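Local coordinates for EscD/YscD/HrpQ family type III secretion system inner membrane ring protein (Pseudomonas aeruginosa, PDB 6UID) that probably forms part of the inner-membrane ring of the type III secretion basal body, its cytoplasmic domain facing the sorting platform, at residues 5-10 with 35-40; 56-61 with 93-98. All coordinates share one frame; numbering follows the deposited sequence. Where two conformers were deposited one is given.

Contact 1 (5-10 with 35-40); sequences WKIRFY and ADLVLL
Phe9 meets two leucines in two different ways, and the difference lies in how its ring is turned. Leu39 comes in over one face. Its CD2 methyl stands 3.8 Å above the plane, somewhat toward the rim, and 4.0 Å from the centroid of the Phe9 ring. With the methyl 19° off the ring normal, this is a CH-pi contact, and the two side chains run at about a right angle to each other. Leu37 uses the edge instead: its CD1 lies in the ring plane, 4.0 Å from Phe9 CZ, with the two side chains at a slant. One methyl therefore rests on the pi face while another sits beside the outer end of the same ring. The same Leu37 CD1 also meets Ile7 CG2 at 4.1 Å, where the two branched side chains meet end-on, methyl to methyl. With chi1 at -180°, Ile7 holds CG1 anti to the backbone N and CG2 between that N and the carbonyl carbon, and it is CG2 that faces the leucine. The contact is wholly apolar and mostly buried, with Ile7 and Phe9, two residues apart on one strand, both directed at the other segment. It is a local example of how a beta sandwich, here consistent with the FHA-like fold of the family, is held together by side chains meeting between its sheets. Strand 5-9 is flanked by strands 18-21 and 93-98 in one sheet, whereas strand 37-38 is at the edge of the other, beside strand 24-29. Val19 reaches both Ile7 and Leu37, and Leu28 of strand 24-29 touches Phe9, Leu37 and Leu39.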
loop_
_atom_site.group_PDB
_atom_site.type_symbol
_atom_site.label_atom_id
_atom_site.label_comp_id
_atom_site.label_asym_id
_atom_site.label_seq_id
_atom_site.Cartn_x
_atom_site.Cartn_y
_atom_site.Cartn_z
ATOM N N TRP A 5 8.517 1.673 11.640
ATOM C CA TRP A 5 8.559 1.251 10.255
ATOM C C TRP A 5 8.634 2.492 9.391
ATOM O O TRP A 5 8.323 3.591 9.834
ATOM C CB TRP A 5 7.305 0.429 9.893
ATOM C CG TRP A 5 7.172 -0.813 10.742
ATOM C CD1 TRP A 5 6.420 -0.955 11.868
ATOM C CD2 TRP A 5 7.840 -2.050 10.541
ATOM N NE1 TRP A 5 6.587 -2.209 12.380
ATOM C CE2 TRP A 5 7.450 -2.912 11.583
ATOM C CE3 TRP A 5 8.729 -2.512 9.578
ATOM C CZ2 TRP A 5 7.927 -4.227 11.685
ATOM C CZ3 TRP A 5 9.208 -3.810 9.681
ATOM C CH2 TRP A 5 8.800 -4.650 10.735
ATOM N N LYS A 6 9.033 2.315 8.147
ATOM C CA LYS A 6 8.966 3.384 7.168
ATOM C C LYS A 6 8.269 2.886 5.910
ATOM O O LYS A 6 8.338 1.700 5.567
ATOM C CB LYS A 6 10.355 3.947 6.844
ATOM C CG LYS A 6 11.373 2.914 6.423
ATOM C CD LYS A 6 12.727 3.579 6.135
ATOM C CE LYS A 6 13.676 2.555 5.572
ATOM N NZ LYS A 6 15.060 3.109 5.370
ATOM N N ILE A 7 7.589 3.794 5.221
ATOM C CA ILE A 7 6.825 3.505 4.020
ATOM C C ILE A 7 7.395 4.302 2.861
ATOM O O ILE A 7 7.827 5.449 3.043
ATOM C CB ILE A 7 5.335 3.815 4.251
ATOM C CG1 ILE A 7 4.506 3.516 3.015
ATOM C CG2 ILE A 7 5.128 5.261 4.664
ATOM C CD1 ILE A 7 3.024 3.286 3.365
ATOM N N ARG A 8 7.423 3.697 1.676
ATOM C CA ARG A 8 7.812 4.360 0.439
ATOM C C ARG A 8 6.695 4.213 -0.577
ATOM O O ARG A 8 6.115 3.127 -0.722
ATOM C CB ARG A 8 9.115 3.794 -0.143
ATOM C CG ARG A 8 9.509 4.496 -1.439
ATOM C CD ARG A 8 10.964 4.331 -1.774
ATOM N NE ARG A 8 11.196 4.755 -3.149
ATOM C CZ ARG A 8 12.381 4.792 -3.737
ATOM N NH1 ARG A 8 13.472 4.440 -3.069
ATOM N NH2 ARG A 8 12.467 5.186 -4.998
ATOM N N PHE A 9 6.398 5.299 -1.287
ATOM C CA PHE A 9 5.384 5.309 -2.330
ATOM C C PHE A 9 6.003 5.242 -3.715
ATOM O O PHE A 9 7.048 5.843 -3.975
ATOM C CB PHE A 9 4.496 6.547 -2.190
ATOM C CG PHE A 9 3.739 6.561 -0.914
ATOM C CD1 PHE A 9 2.759 5.627 -0.670
ATOM C CD2 PHE A 9 4.030 7.472 0.069
ATOM C CE1 PHE A 9 2.069 5.612 0.529
ATOM C CE2 PHE A 9 3.341 7.471 1.271
ATOM C CZ PHE A 9 2.349 6.539 1.488
ATOM N N TYR A 10 5.357 4.475 -4.600
ATOM C CA TYR A 10 5.814 4.225 -5.964
ATOM C C TYR A 10 4.706 4.534 -6.971
ATOM O O TYR A 10 4.538 3.813 -7.979
ATOM C CB TYR A 10 6.238 2.771 -6.136
ATOM C CG TYR A 10 7.395 2.314 -5.301
ATOM C CD1 TYR A 10 7.216 1.889 -4.006
ATOM C CD2 TYR A 10 8.669 2.243 -5.827
ATOM C CE1 TYR A 10 8.284 1.431 -3.257
ATOM C CE2 TYR A 10 9.742 1.793 -5.088
ATOM C CZ TYR A 10 9.545 1.372 -3.817
ATOM O OH TYR A 10 10.619 0.921 -3.066
ATOM N N ALA A 35 -6.986 11.804 6.468
ATOM C CA ALA A 35 -5.814 11.024 6.100
ATOM C C ALA A 35 -4.568 11.495 6.832
ATOM O O ALA A 35 -4.254 12.696 6.849
ATOM C CB ALA A 35 -5.579 11.101 4.591
ATOM N N ASP A 36 -3.865 10.537 7.429
ATOM C CA ASP A 36 -2.561 10.784 8.033
ATOM C C ASP A 36 -1.481 10.965 6.981
ATOM O O ASP A 36 -0.555 11.771 7.161
ATOM C CB ASP A 36 -2.226 9.618 8.954
ATOM C CG ASP A 36 -3.287 9.427 10.021
ATOM O OD1 ASP A 36 -3.480 10.366 10.809
ATOM O OD2 ASP A 36 -4.005 8.411 10.040
ATOM N N LEU A 37 -1.564 10.206 5.887
ATOM C CA LEU A 37 -0.672 10.313 4.742
ATOM C C LEU A 37 -1.555 10.719 3.565
ATOM O O LEU A 37 -2.436 9.958 3.159
ATOM C CB LEU A 37 0.017 8.976 4.481
ATOM C CG LEU A 37 0.817 8.391 5.648
ATOM C CD1 LEU A 37 1.431 7.015 5.308
ATOM C CD2 LEU A 37 1.888 9.369 6.086
ATOM N N VAL A 38 -1.345 11.927 3.040
ATOM C CA VAL A 38 -2.162 12.454 1.945
ATOM C C VAL A 38 -1.595 11.990 0.606
ATOM O O VAL A 38 -0.427 12.241 0.287
ATOM C CB VAL A 38 -2.259 13.989 2.016
ATOM C CG1 VAL A 38 -3.033 14.516 0.838
ATOM C CG2 VAL A 38 -2.927 14.400 3.309
ATOM N N LEU A 39 -2.433 11.317 -0.175
ATOM C CA LEU A 39 -2.061 10.729 -1.447
ATOM C C LEU A 39 -2.761 11.496 -2.545
ATOM O O LEU A 39 -3.980 11.700 -2.472
ATOM C CB LEU A 39 -2.540 9.279 -1.533
ATOM C CG LEU A 39 -1.963 8.309 -0.520
ATOM C CD1 LEU A 39 -2.648 6.944 -0.677
ATOM C CD2 LEU A 39 -0.468 8.189 -0.694
ATOM N N LEU A 40 -1.996 11.917 -3.551
ATOM C CA LEU A 40 -2.484 12.724 -4.664
ATOM C C LEU A 40 -2.312 11.898 -5.932
ATOM O O LEU A 40 -1.193 11.737 -6.431
ATOM C CB LEU A 40 -1.720 14.041 -4.740
ATOM C CG LEU A 40 -1.814 14.910 -3.481
ATOM C CD1 LEU A 40 -1.070 16.206 -3.691
ATOM C CD2 LEU A 40 -3.257 15.140 -3.093
#

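Contact 2 (56-61 with 93-98); sequences QGVRLL and LRWTFC. Unlike the reference sequence in segment 93-98: Thr96 (reference Ala).
Val58 lies against the Phe97 ring from its first side-chain carbon onward. CB is already in contact, 3.9 Å from Phe97 CZ, above the far end of the ring. At the next atom the branches part. CG2 settles over the face, 3.6 Å from Phe97 CE2 and 3.8 Å from Phe97 CD2; it is 23° off the normal through the ring centroid, which makes this a CH-pi contact displaced toward the rim. CG1, placed anti to the backbone N (chi1 172°), leaves the phenyl group to its sister methyl and approaches the indole edge of Trp95, at a looser 4.5 Å from CH2 and near the plane of that ring. A single valine thus bridges two aromatic residues of one strand by separate branches. Val58 and Phe97 lie alongside each other, pointing opposite ways. All three residues are buried in the interior of the sandwich. Phe97 also packs edge-to-face with Trp5, and Trp95 touches Leu49 and Leu51 of strand 49-54. Strand 57-63, an outermost strand of its sheet, is thereby joined to strand 93-98, which runs between strands 5-9 and 88-90 in the other.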
loop_
_atom_site.group_PDB
_atom_site.type_symbol
_atom_site.label_atom_id
_atom_site.label_comp_id
_atom_site.label_asym_id
_atom_site.label_seq_id
_atom_site.Cartn_x
_atom_site.Cartn_y
_atom_site.Cartn_z
ATOM N N GLN A 56 5.696 -4.689 16.152
ATOM C CA GLN A 56 5.819 -6.025 15.603
ATOM C C GLN A 56 5.502 -6.093 14.114
ATOM O O GLN A 56 5.960 -7.028 13.446
ATOM C CB GLN A 56 4.875 -6.974 16.349
ATOM C CG GLN A 56 5.209 -7.191 17.819
ATOM C CD GLN A 56 4.854 -6.032 18.715
ATOM O OE1 GLN A 56 3.775 -5.463 18.632
ATOM N NE2 GLN A 56 5.778 -5.682 19.604
ATOM N N GLY A 57 4.729 -5.161 13.577
ATOM C CA GLY A 57 4.381 -5.260 12.176
ATOM C C GLY A 57 3.260 -4.331 11.764
ATOM O O GLY A 57 2.875 -3.404 12.496
ATOM N N VAL A 58 2.801 -4.561 10.533
ATOM C CA VAL A 58 1.821 -3.721 9.865
ATOM C C VAL A 58 0.642 -4.593 9.474
ATOM O O VAL A 58 0.816 -5.597 8.775
ATOM C CB VAL A 58 2.445 -3.048 8.631
ATOM C CG1 VAL A 58 1.388 -2.340 7.812
ATOM C CG2 VAL A 58 3.561 -2.140 9.078
ATOM N N ARG A 59 -0.556 -4.194 9.894
ATOM C CA ARG A 59 -1.787 -4.932 9.647
ATOM C C ARG A 59 -2.717 -4.134 8.739
ATOM O O ARG A 59 -2.909 -2.930 8.939
ATOM C CB ARG A 59 -2.505 -5.245 10.960
ATOM C CG ARG A 59 -3.659 -6.191 10.793
ATOM C CD ARG A 59 -4.405 -6.445 12.107
ATOM N NE ARG A 59 -3.547 -6.895 13.211
ATOM C CZ ARG A 59 -3.215 -8.159 13.447
ATOM N NH1 ARG A 59 -3.642 -9.149 12.684
ATOM N NH2 ARG A 59 -2.442 -8.430 14.503
ATOM N N LEU A 60 -3.295 -4.807 7.748
ATOM C CA LEU A 60 -4.292 -4.234 6.863
ATOM C C LEU A 60 -5.648 -4.233 7.554
ATOM O O LEU A 60 -6.094 -5.277 8.041
ATOM C CB LEU A 60 -4.372 -5.111 5.620
ATOM C CG LEU A 60 -5.440 -4.789 4.594
ATOM C CD1 LEU A 60 -5.206 -3.420 3.960
ATOM C CD2 LEU A 60 -5.451 -5.897 3.552
ATOM N N LEU A 61 -6.311 -3.073 7.599
ATOM C CA LEU A 61 -7.629 -2.969 8.235
ATOM C C LEU A 61 -8.776 -2.731 7.266
ATOM O O LEU A 61 -9.789 -3.441 7.324
ATOM C CB LEU A 61 -7.642 -1.858 9.299
ATOM C CG LEU A 61 -6.764 -2.094 10.522
ATOM C CD1 LEU A 61 -6.917 -0.918 11.492
ATOM C CD2 LEU A 61 -7.099 -3.388 11.209
ATOM N N LEU A 93 -2.665 2.960 -5.932
ATOM C CA LEU A 93 -1.590 3.122 -4.968
ATOM C C LEU A 93 -0.636 1.932 -5.008
ATOM O O LEU A 93 -1.071 0.767 -4.959
ATOM C CB LEU A 93 -2.172 3.228 -3.568
ATOM C CG LEU A 93 -1.176 3.298 -2.416
ATOM C CD1 LEU A 93 -0.385 4.573 -2.484
ATOM C CD2 LEU A 93 -1.923 3.176 -1.111
ATOM N N ARG A 94 0.661 2.220 -5.118
ATOM C CA ARG A 94 1.712 1.215 -5.004
ATOM C C ARG A 94 2.673 1.653 -3.901
ATOM O O ARG A 94 3.120 2.809 -3.886
ATOM C CB ARG A 94 2.465 1.026 -6.319
ATOM C CG ARG A 94 1.563 0.695 -7.500
ATOM C CD ARG A 94 2.096 -0.454 -8.376
ATOM N NE ARG A 94 3.258 -0.095 -9.186
ATOM C CZ ARG A 94 3.806 -0.891 -10.109
ATOM N NH1 ARG A 94 4.859 -0.458 -10.789
ATOM N NH2 ARG A 94 3.306 -2.121 -10.360
ATOM N N TRP A 95 2.981 0.745 -2.985
ATOM C CA TRP A 95 3.795 1.112 -1.836
ATOM C C TRP A 95 4.507 -0.109 -1.288
ATOM O O TRP A 95 4.171 -1.253 -1.614
ATOM C CB TRP A 95 2.929 1.747 -0.737
ATOM C CG TRP A 95 1.867 0.853 -0.134
ATOM C CD1 TRP A 95 0.659 0.529 -0.684
ATOM C CD2 TRP A 95 1.906 0.221 1.140
ATOM N NE1 TRP A 95 -0.046 -0.267 0.176
ATOM C CE2 TRP A 95 0.692 -0.467 1.308
ATOM C CE3 TRP A 95 2.853 0.171 2.167
ATOM C CZ2 TRP A 95 0.404 -1.201 2.461
ATOM C CZ3 TRP A 95 2.566 -0.542 3.318
ATOM C CH2 TRP A 95 1.358 -1.250 3.449
ATOM N N THR A 96 5.506 0.132 -0.445
ATOM C CA THR A 96 6.100 -0.921 0.351
ATOM C C THR A 96 6.534 -0.332 1.681
ATOM O O THR A 96 6.550 0.892 1.867
ATOM C CB THR A 96 7.281 -1.572 -0.358
ATOM O OG1 THR A 96 7.548 -2.830 0.285
ATOM C CG2 THR A 96 8.483 -0.659 -0.308
ATOM N N PHE A 97 6.902 -1.190 2.613
ATOM C CA PHE A 97 7.378 -0.731 3.904
ATOM C C PHE A 97 8.545 -1.591 4.342
ATOM O O PHE A 97 8.707 -2.729 3.877
ATOM C CB PHE A 97 6.254 -0.720 4.965
ATOM C CG PHE A 97 5.895 -2.086 5.496
ATOM C CD1 PHE A 97 5.039 -2.889 4.783
ATOM C CD2 PHE A 97 6.424 -2.535 6.687
ATOM C CE1 PHE A 97 4.717 -4.175 5.278
ATOM C CE2 PHE A 97 6.124 -3.794 7.169
ATOM C CZ PHE A 97 5.262 -4.594 6.466
ATOM N N CYS A 98 9.333 -1.081 5.275
ATOM C CA CYS A 98 10.386 -1.877 5.890
ATOM C C CYS A 98 10.870 -1.254 7.182
ATOM O O CYS A 98 10.449 -0.164 7.582
ATOM C CB CYS A 98 11.556 -2.123 4.934
ATOM S SG CYS A 98 12.527 -0.667 4.526
#

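Overall arrangement
From the N terminus, the chain lays down strand 5-9, adds its neighbour 18-21, crosses to the second sheet with 24-29, and closes contact 1 on reaching 37-38. Strands 49-54 and 57-63 then complete that second sheet before the chain returns to the first, where strand 93-98 closes contact 2. The two loops follow in series, neither nested nor crossed. Their ends nevertheless converge: 93-98 pairs antiparallel with 5-9, Lys6 N lying 2.9 Å from Cys98 O in a probable hydrogen bond, and Ile7 packs on Trp95. The contacts, with centres about 10 Å apart, thus fasten both outermost strands of one sheet, 37-38 and 57-63, to two adjacent inner strands of the other.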